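Local coordinates for spectinomycin 9-adenylyltransferase (Enterococcus faecalis, PDB 6SXJ), which transfers the adenylyl group of ATP to the 9-hydroxyl of spectinomycin, releasing diphosphate and giving bacteria resistance to this antibiotic, at residues A[166-170]-A[249-253]; A[189-193]-A[206-210]; A[69-75]-A[108-113]. All blocks are in the same frame, centred on the assembly; numbering follows the deposited sequence.

Contact 1. Residues A[166-170]-A[249-253]; sequences IMDSS and NNRLK
Met167 and Leu252 reach toward each other from two facing helices and meet tip to tip. The Met167 chain bends at chi2 and chi3, bringing its thioether end toward the partner helix, and the terminal methyl comes up against the branch point of Leu252, with Met167 CE 3.7 Å from Leu252 CG. Its sulfur lies alongside one arm of the same fork, Met167 SD to Leu252 CD1 being 4.1 Å. A flexible, unbranched methionine suits this place, since its chain can be bent to fit the leucine. The two methyls of Leu252 divide the work: CD2 rests on Ser170 CB at 3.8 Å, while CD1 faces Ile166 CG2 at 4.3 Å.

These residues join helices 159-173 and 241-253 of the C-terminal helical region of the aminoglycoside adenylyltransferase family. The short segments run nearly antiparallel, at 158°, with their axes 11.3 Å apart. At this spacing the gap is bridged by side-chain ends, chiefly those of Met167 and Leu252, and helix 181-196 packs nearby, its Met191 touching Ser170 and Leu252 alike.

Ser170 is buried, but its hydroxyl does not go without a partner. With OG placed between the backbone N and the carbonyl carbon (chi1 67°), it donates at 2.6 Å to Met167 O, three residues back, from somewhat off the carbonyl plane. The short serine side chain leaves room for the leucine methyl. Asn249 OD1 approaches Ser170 OG to 4.0 Å, a polar neighbour without a hydrogen bond.

Contact 2. Residues A[189-193]-A[206-210]; sequences CRMIL and AGNAV
Cys189 and Val210 meet beside a flat peptide group: Val210 CG2 comes obliquely to Cys189 O, 3.5 Å away. From the other helix, Cys189 CB lies over the face of the Ala206-Gly207 peptide, above Ala206 O at 3.8 Å. The planar groups of this interface are thus main-chain peptides, and what touches them is aliphatic carbon; no hydrogen bond crosses between the segments. The thiol of Cys189, with SG anti to the carbonyl carbon (chi1 -71°), runs beside the valine, SG being 3.8 Å from Val210 CB. Cysteine is slim enough to let the branched valine in close, and valine fills the space beside it with two methyls.

Helices 181-196 and 203-212, consecutive in the C-terminal helical region, cross here steeply, at 70°, with segment axes 8.7 Å apart. Ile201, from the short connection between them, touches both Leu193 and Ala206.

Small residues permit this closeness. Ala206 CB nestles 3.7 Å from Arg190 N, almost on the helix backbone, and Leu193 CD1 packs against the same methyl at 3.6 Å. Leu193 and Val210 lie alongside one another, pointing opposite ways, with Leu193 CG 4.1 Å from Val210 CG2, while the far end of the leucine also reaches the methyl of Ala209. Ile192 points toward 206-210, where its CD1 just reaches Val210 CG1, and it also touches Leu248 and Leu252 of helix 241-253.

Contact 3. Residues A[69-75]-A[108-113]; sequences IRPISKK and YGEWLQ
Two loops of the nucleotidyltransferase domain, one leaving helix 59-69 and the other leaving strand 103-108, are joined here by a polar network beside the central sheet, with Glu110 at its middle, where a carboxylate can accept from several donors at once. The Tyr108 ring offers Ile69 a flat apolar face, while its hydroxyl reaches Glu110. Ile69 CG2 stands 3.5 Å from the ring centroid, only 2° off the normal, a CH-pi contact. Tyr108 OH gives Glu110 OE2 a very short hydrogen bond of 2.5 Å, the carboxylate oxygen lying in the ring plane at its edge. The same oxygen forms a salt bridge with Lys75 NZ at 3.3 Å. Bends at chi2 and chi4 fold the long lysine back, and NZ also donates to Arg70 O at 2.6 Å, tying its own loop together. Gln113, at the start of helix 113-117, offers both a donor and an acceptor: NE2 meets Glu110 OE1 on its syn side at 3.1 Å, 30° out of the carboxylate plane though close to the amide plane. Arg70 NH1 to Gln113 OE1, at 2.9 Å, is a bent bond, the guanidinium and amide planes standing 43° apart.

How the contacts relate
Following the chain from the N terminus, contact 3 comes first: it closes the loop between residues 75 and 108, which includes strand 85-91 and most of strand 103-108, and so ties the end of helix 59-69 to the sheet of the nucleotidyltransferase domain. Only later does contact 1 open at 166-170, and it does not close until 249-253 near the C terminus. Contact 2, a short-range closure between neighbouring helices, is nested inside that long loop. Contacts 1 and 2 touch, Met191 CE packing against helix 159-173, and together they bind four helices of the C-terminal region. Contact 3 lies on the opposite side of the chain's centre, its own centre about 29 Å from that of contact 1.

Contact 1. Residues A[166-170]-A[249-253]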
loop_
_atom_site.group_PDB
_atom_site.type_symbol
_atom_site.label_atom_id
_atom_site.label_comp_id
_atom_site.label_asym_id
_atom_site.label_seq_id
_atom_site.Cartn_x
_atom_site.Cartn_y
_atom_site.Cartn_z
ATOM N N ILE A 166 -12.117 -4.071 -1.977
ATOM C CA ILE A 166 -11.405 -4.785 -3.034
ATOM C C ILE A 166 -12.157 -4.687 -4.356
ATOM O O ILE A 166 -11.557 -4.450 -5.413
ATOM C CB ILE A 166 -11.177 -6.251 -2.622
ATOM C CG1 ILE A 166 -10.054 -6.347 -1.587
ATOM C CG2 ILE A 166 -10.863 -7.103 -3.852
ATOM C CD1 ILE A 166 -9.876 -7.725 -0.998
ATOM N N MET A 167 -13.478 -4.877 -4.329
ATOM C CA MET A 167 -14.240 -4.879 -5.572
ATOM C C MET A 167 -14.209 -3.512 -6.242
ATOM O O MET A 167 -14.052 -3.407 -7.464
ATOM C CB MET A 167 -15.682 -5.290 -5.300
ATOM C CG MET A 167 -15.864 -6.595 -4.554
ATOM S SD MET A 167 -14.769 -7.915 -5.089
ATOM C CE MET A 167 -15.292 -8.173 -6.770
ATOM N N ASP A 168 -14.364 -2.448 -5.462
ATOM C CA ASP A 168 -14.362 -1.117 -6.056
ATOM C C ASP A 168 -13.004 -0.798 -6.684
ATOM O O ASP A 168 -12.936 -0.170 -7.747
ATOM C CB ASP A 168 -14.732 -0.074 -5.002
ATOM C CG ASP A 168 -16.225 -0.010 -4.724
ATOM O OD1 ASP A 168 -16.969 -0.778 -5.355
ATOM O OD2 ASP A 168 -16.651 0.807 -3.874
ATOM N N SER A 169 -11.918 -1.296 -6.089
ATOM C CA SER A 169 -10.595 -1.050 -6.654
ATOM C C SER A 169 -10.375 -1.852 -7.930
ATOM O O SER A 169 -9.780 -1.352 -8.893
ATOM C CB SER A 169 -9.520 -1.393 -5.629
ATOM O OG SER A 169 -8.240 -1.391 -6.231
ATOM N N SER A 170 -10.856 -3.096 -7.959
ATOM C CA SER A 170 -10.747 -3.891 -9.177
ATOM C C SER A 170 -11.505 -3.242 -10.325
ATOM O O SER A 170 -11.077 -3.327 -11.483
ATOM C CB SER A 170 -11.283 -5.302 -8.937
ATOM O OG SER A 170 -12.685 -5.270 -8.716
ATOM N N ASN A 249 -10.617 -10.957 -13.168
ATOM C CA ASN A 249 -11.744 -10.170 -12.679
ATOM C C ASN A 249 -12.979 -11.044 -12.493
ATOM O O ASN A 249 -13.632 -11.008 -11.443
ATOM C CB ASN A 249 -12.031 -9.021 -13.647
ATOM C CG ASN A 249 -13.020 -8.021 -13.086
ATOM O OD1 ASN A 249 -12.894 -7.577 -11.946
ATOM N ND2 ASN A 249 -14.016 -7.666 -13.884
ATOM N N ASN A 250 -13.323 -11.837 -13.508
ATOM C CA ASN A 250 -14.481 -12.716 -13.384
ATOM C C ASN A 250 -14.284 -13.717 -12.251
ATOM O O ASN A 250 -15.169 -13.898 -11.409
ATOM C CB ASN A 250 -14.744 -13.419 -14.715
ATOM C CG ASN A 250 -15.370 -12.487 -15.752
ATOM O OD1 ASN A 250 -14.877 -12.367 -16.876
ATOM N ND2 ASN A 250 -16.458 -11.819 -15.372
ATOM N N ARG A 251 -13.118 -14.368 -12.204
ATOM C CA ARG A 251 -12.796 -15.229 -11.067
ATOM C C ARG A 251 -13.027 -14.503 -9.746
ATOM O O ARG A 251 -13.582 -15.073 -8.800
ATOM C CB ARG A 251 -11.344 -15.694 -11.179
ATOM C CG ARG A 251 -10.921 -16.812 -10.243
ATOM C CD ARG A 251 -9.399 -16.910 -10.251
ATOM N NE ARG A 251 -8.888 -18.260 -10.048
ATOM C CZ ARG A 251 -8.988 -18.930 -8.906
ATOM N NH1 ARG A 251 -9.597 -18.381 -7.863
ATOM N NH2 ARG A 251 -8.484 -20.154 -8.809
ATOM N N LEU A 252 -12.619 -13.234 -9.673
ATOM C CA LEU A 252 -12.806 -12.461 -8.451
ATOM C C LEU A 252 -14.277 -12.153 -8.208
ATOM O O LEU A 252 -14.753 -12.240 -7.070
ATOM C CB LEU A 252 -11.995 -11.169 -8.538
ATOM C CG LEU A 252 -12.158 -10.105 -7.449
ATOM C CD1 LEU A 252 -11.824 -10.654 -6.076
ATOM C CD2 LEU A 252 -11.272 -8.898 -7.782
ATOM N N LYS A 253 -15.016 -11.799 -9.262
ATOM C CA LYS A 253 -16.420 -11.436 -9.104
ATOM C C LYS A 253 -17.258 -12.571 -8.526
ATOM O O LYS A 253 -18.357 -12.315 -8.022
ATOM C CB LYS A 253 -17.000 -10.995 -10.450
ATOM C CG LYS A 253 -16.707 -9.548 -10.811
ATOM C CD LYS A 253 -16.603 -9.371 -12.328
ATOM C CE LYS A 253 -17.871 -8.741 -12.917
ATOM N NZ LYS A 253 -17.840 -8.719 -14.418
#

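Contact 2. Residues A[189-193]-A[206-210]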
loop_
_atom_site.group_PDB
_atom_site.type_symbol
_atom_site.label_atom_id
_atom_site.label_comp_id
_atom_site.label_asym_id
_atom_site.label_seq_id
_atom_site.Cartn_x
_atom_site.Cartn_y
_atom_site.Cartn_z
ATOM N N CYS A 189 -4.448 -10.855 -8.474
ATOM C CA CYS A 189 -4.090 -12.134 -7.865
ATOM C C CYS A 189 -4.075 -12.023 -6.345
ATOM O O CYS A 189 -4.659 -12.857 -5.641
ATOM C CB CYS A 189 -2.732 -12.601 -8.384
ATOM S SG CYS A 189 -2.741 -13.138 -10.102
ATOM N N ARG A 190 -3.398 -11.000 -5.818
ATOM C CA ARG A 190 -3.498 -10.696 -4.395
ATOM C C ARG A 190 -4.961 -10.530 -3.989
ATOM O O ARG A 190 -5.415 -11.114 -3.001
ATOM C CB ARG A 190 -2.697 -9.430 -4.072
ATOM C CG ARG A 190 -2.498 -9.171 -2.582
ATOM C CD ARG A 190 -1.922 -7.783 -2.311
ATOM N NE ARG A 190 -2.852 -6.698 -2.634
ATOM C CZ ARG A 190 -3.940 -6.393 -1.928
ATOM N NH1 ARG A 190 -4.260 -7.091 -0.845
ATOM N NH2 ARG A 190 -4.713 -5.383 -2.311
ATOM N N MET A 191 -5.710 -9.741 -4.772
ATOM C CA MET A 191 -7.114 -9.469 -4.456
ATOM C C MET A 191 -7.910 -10.750 -4.289
ATOM O O MET A 191 -8.791 -10.839 -3.421
ATOM C CB MET A 191 -7.744 -8.643 -5.572
ATOM C CG MET A 191 -7.424 -7.171 -5.567
ATOM S SD MET A 191 -8.522 -6.351 -6.716
ATOM C CE MET A 191 -8.298 -4.631 -6.298
ATOM N N ILE A 192 -7.630 -11.760 -5.112
ATOM C CA ILE A 192 -8.415 -12.987 -5.108
ATOM C C ILE A 192 -8.131 -13.795 -3.847
ATOM O O ILE A 192 -9.046 -14.267 -3.165
ATOM C CB ILE A 192 -8.136 -13.802 -6.384
ATOM C CG1 ILE A 192 -8.863 -13.169 -7.577
ATOM C CG2 ILE A 192 -8.565 -15.246 -6.187
ATOM C CD1 ILE A 192 -8.339 -13.621 -8.914
ATOM N N LEU A 193 -6.848 -13.929 -3.506
ATOM C CA LEU A 193 -6.479 -14.665 -2.305
ATOM C C LEU A 193 -7.179 -14.110 -1.078
ATOM O O LEU A 193 -7.871 -14.852 -0.374
ATOM C CB LEU A 193 -4.966 -14.636 -2.127
ATOM C CG LEU A 193 -4.234 -15.622 -3.040
ATOM C CD1 LEU A 193 -2.726 -15.531 -2.897
ATOM C CD2 LEU A 193 -4.717 -17.038 -2.806
ATOM N N ALA A 206 1.580 -14.142 -4.300
ATOM C CA ALA A 206 0.200 -14.293 -4.746
ATOM C C ALA A 206 0.135 -14.634 -6.229
ATOM O O ALA A 206 -0.760 -15.371 -6.657
ATOM C CB ALA A 206 -0.593 -13.018 -4.455
ATOM N N GLY A 207 1.082 -14.127 -7.020
ATOM C CA GLY A 207 1.057 -14.393 -8.451
ATOM C C GLY A 207 1.265 -15.858 -8.782
ATOM O O GLY A 207 0.538 -16.434 -9.597
ATOM N N ASN A 208 2.272 -16.482 -8.171
ATOM C CA ASN A 208 2.522 -17.898 -8.409
ATOM C C ASN A 208 1.508 -18.799 -7.719
ATOM O O ASN A 208 1.309 -19.934 -8.165
ATOM C CB ASN A 208 3.938 -18.261 -7.955
ATOM C CG ASN A 208 4.974 -17.254 -8.428
ATOM O OD1 ASN A 208 4.780 -16.048 -8.295
ATOM N ND2 ASN A 208 6.071 -17.743 -8.993
ATOM N N ALA A 209 0.846 -18.317 -6.665
ATOM C CA ALA A 209 -0.214 -19.105 -6.044
ATOM C C ALA A 209 -1.467 -19.125 -6.912
ATOM O O ALA A 209 -2.121 -20.166 -7.042
ATOM C CB ALA A 209 -0.532 -18.550 -4.657
ATOM N N VAL A 210 -1.819 -17.986 -7.517
ATOM C CA VAL A 210 -3.024 -17.936 -8.343
ATOM C C VAL A 210 -2.760 -18.518 -9.727
ATOM O O VAL A 210 -3.626 -19.182 -10.306
ATOM C CB VAL A 210 -3.557 -16.494 -8.438
ATOM C CG1 VAL A 210 -4.870 -16.464 -9.222
ATOM C CG2 VAL A 210 -3.745 -15.895 -7.055
#

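Contact 3. Residues A[69-75]-A[108-113]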
loop_
_atom_site.group_PDB
_atom_site.type_symbol
_atom_site.label_atom_id
_atom_site.label_comp_id
_atom_site.label_asym_id
_atom_site.label_seq_id
_atom_site.Cartn_x
_atom_site.Cartn_y
_atom_site.Cartn_z
ATOM N N ILE A 69 10.982 13.652 4.229
ATOM C CA ILE A 69 10.969 12.235 3.883
ATOM C C ILE A 69 11.633 11.993 2.531
ATOM O O ILE A 69 12.250 10.942 2.313
ATOM C CB ILE A 69 9.539 11.674 3.899
ATOM C CG1 ILE A 69 8.981 11.709 5.323
ATOM C CG2 ILE A 69 9.545 10.252 3.353
ATOM C CD1 ILE A 69 7.597 11.106 5.452
ATOM N N ARG A 70 11.525 12.946 1.613
ATOM C CA ARG A 70 11.951 12.690 0.243
ATOM C C ARG A 70 13.411 12.282 0.125
ATOM O O ARG A 70 13.702 11.367 -0.667
ATOM C CB ARG A 70 11.671 13.933 -0.614
ATOM C CG ARG A 70 12.398 13.950 -1.952
ATOM C CD ARG A 70 11.813 15.008 -2.885
ATOM N NE ARG A 70 11.569 16.262 -2.179
ATOM C CZ ARG A 70 10.591 17.111 -2.471
ATOM N NH1 ARG A 70 9.754 16.843 -3.462
ATOM N NH2 ARG A 70 10.453 18.230 -1.773
ATOM N N PRO A 71 14.361 12.891 0.842
ATOM C CA PRO A 71 15.774 12.532 0.631
ATOM C C PRO A 71 16.118 11.128 1.087
ATOM O O PRO A 71 17.122 10.571 0.624
ATOM C CB PRO A 71 16.543 13.573 1.460
ATOM C CG PRO A 71 15.509 14.558 1.974
ATOM C CD PRO A 71 14.193 13.862 1.939
ATOM N N ILE A 72 15.329 10.539 1.981
ATOM C CA ILE A 72 15.677 9.268 2.596
ATOM C C ILE A 72 14.846 8.126 2.040
ATOM O O ILE A 72 14.918 7.005 2.553
ATOM C CB ILE A 72 15.550 9.341 4.123
ATOM C CG1 ILE A 72 14.122 9.684 4.531
ATOM C CG2 ILE A 72 16.490 10.392 4.683
ATOM C CD1 ILE A 72 13.800 9.291 5.962
ATOM N N SER A 73 14.048 8.378 1.011
ATOM C CA SER A 73 13.253 7.340 0.381
ATOM C C SER A 73 13.815 7.051 -1.001
ATOM O O SER A 73 14.312 7.956 -1.674
ATOM C CB SER A 73 11.779 7.765 0.276
ATOM O OG SER A 73 11.074 7.017 -0.694
ATOM N N LYS A 74 13.690 5.797 -1.432
ATOM C CA LYS A 74 14.097 5.429 -2.777
ATOM C C LYS A 74 13.293 6.231 -3.796
ATOM O O LYS A 74 12.116 6.532 -3.588
ATOM C CB LYS A 74 13.878 3.937 -3.011
ATOM C CG LYS A 74 14.364 3.420 -4.358
ATOM C CD LYS A 74 13.741 2.058 -4.668
ATOM C CE LYS A 74 14.316 1.443 -5.947
ATOM N NZ LYS A 74 15.197 0.263 -5.676
ATOM N N LYS A 75 13.932 6.563 -4.915
ATOM C CA LYS A 75 13.256 7.166 -6.054
ATOM C C LYS A 75 13.127 6.133 -7.162
ATOM O O LYS A 75 14.024 5.301 -7.359
ATOM C CB LYS A 75 14.001 8.399 -6.561
ATOM C CG LYS A 75 13.622 9.675 -5.819
ATOM C CD LYS A 75 14.496 9.852 -4.585
ATOM C CE LYS A 75 13.963 10.946 -3.673
ATOM N NZ LYS A 75 12.755 10.501 -2.929
ATOM N N TYR A 108 2.476 10.182 2.106
ATOM C CA TYR A 108 3.738 10.207 1.386
ATOM C C TYR A 108 3.823 8.945 0.542
ATOM O O TYR A 108 3.624 7.837 1.054
ATOM C CB TYR A 108 4.973 10.280 2.294
ATOM C CG TYR A 108 6.218 10.439 1.439
ATOM C CD1 TYR A 108 6.735 11.698 1.154
ATOM C CD2 TYR A 108 6.834 9.338 0.860
ATOM C CE1 TYR A 108 7.845 11.849 0.339
ATOM C CE2 TYR A 108 7.938 9.480 0.051
ATOM C CZ TYR A 108 8.436 10.738 -0.215
ATOM O OH TYR A 108 9.536 10.874 -1.033
ATOM N N GLY A 109 4.125 9.117 -0.743
ATOM C CA GLY A 109 4.254 8.015 -1.676
ATOM C C GLY A 109 5.014 8.455 -2.911
ATOM O O GLY A 109 4.807 9.572 -3.397
ATOM N N GLU A 110 5.891 7.595 -3.431
ATOM C CA GLU A 110 6.764 8.007 -4.521
ATOM C C GLU A 110 6.018 8.169 -5.837
ATOM O O GLU A 110 6.486 8.916 -6.699
ATOM C CB GLU A 110 7.905 7.002 -4.695
ATOM C CG GLU A 110 8.955 7.069 -3.593
ATOM C CD GLU A 110 9.626 8.424 -3.501
ATOM O OE1 GLU A 110 9.826 9.071 -4.553
ATOM O OE2 GLU A 110 9.936 8.858 -2.371
ATOM N N TRP A 111 4.883 7.486 -6.021
ATOM C CA TRP A 111 4.067 7.713 -7.212
ATOM C C TRP A 111 3.552 9.142 -7.292
ATOM O O TRP A 111 3.049 9.545 -8.346
ATOM C CB TRP A 111 2.879 6.747 -7.250
ATOM C CG TRP A 111 1.907 6.929 -6.119
ATOM C CD1 TRP A 111 0.777 7.685 -6.126
ATOM C CD2 TRP A 111 1.986 6.338 -4.816
ATOM N NE1 TRP A 111 0.148 7.609 -4.907
ATOM C CE2 TRP A 111 0.866 6.782 -4.089
ATOM C CE3 TRP A 111 2.891 5.468 -4.200
ATOM C CZ2 TRP A 111 0.632 6.396 -2.775
ATOM C CZ3 TRP A 111 2.658 5.088 -2.898
ATOM C CH2 TRP A 111 1.539 5.549 -2.197
ATOM N N LEU A 112 3.683 9.914 -6.214
ATOM C CA LEU A 112 3.223 11.289 -6.144
ATOM C C LEU A 112 4.356 12.302 -6.275
ATOM O O LEU A 112 4.118 13.509 -6.131
ATOM C CB LEU A 112 2.490 11.519 -4.821
ATOM C CG LEU A 112 1.128 10.871 -4.586
ATOM C CD1 LEU A 112 0.769 10.989 -3.115
ATOM C CD2 LEU A 112 0.061 11.526 -5.465
ATOM N N GLN A 113 5.579 11.848 -6.546
ATOM C CA GLN A 113 6.722 12.757 -6.508
ATOM C C GLN A 113 6.601 13.847 -7.572
ATOM O O GLN A 113 6.800 15.030 -7.284
ATOM C CB GLN A 113 8.022 11.968 -6.674
ATOM C CG GLN A 113 9.271 12.719 -6.220
ATOM C CD GLN A 113 9.259 13.060 -4.752
ATOM O OE1 GLN A 113 8.994 14.202 -4.369
ATOM N NE2 GLN A 113 9.561 12.075 -3.914
#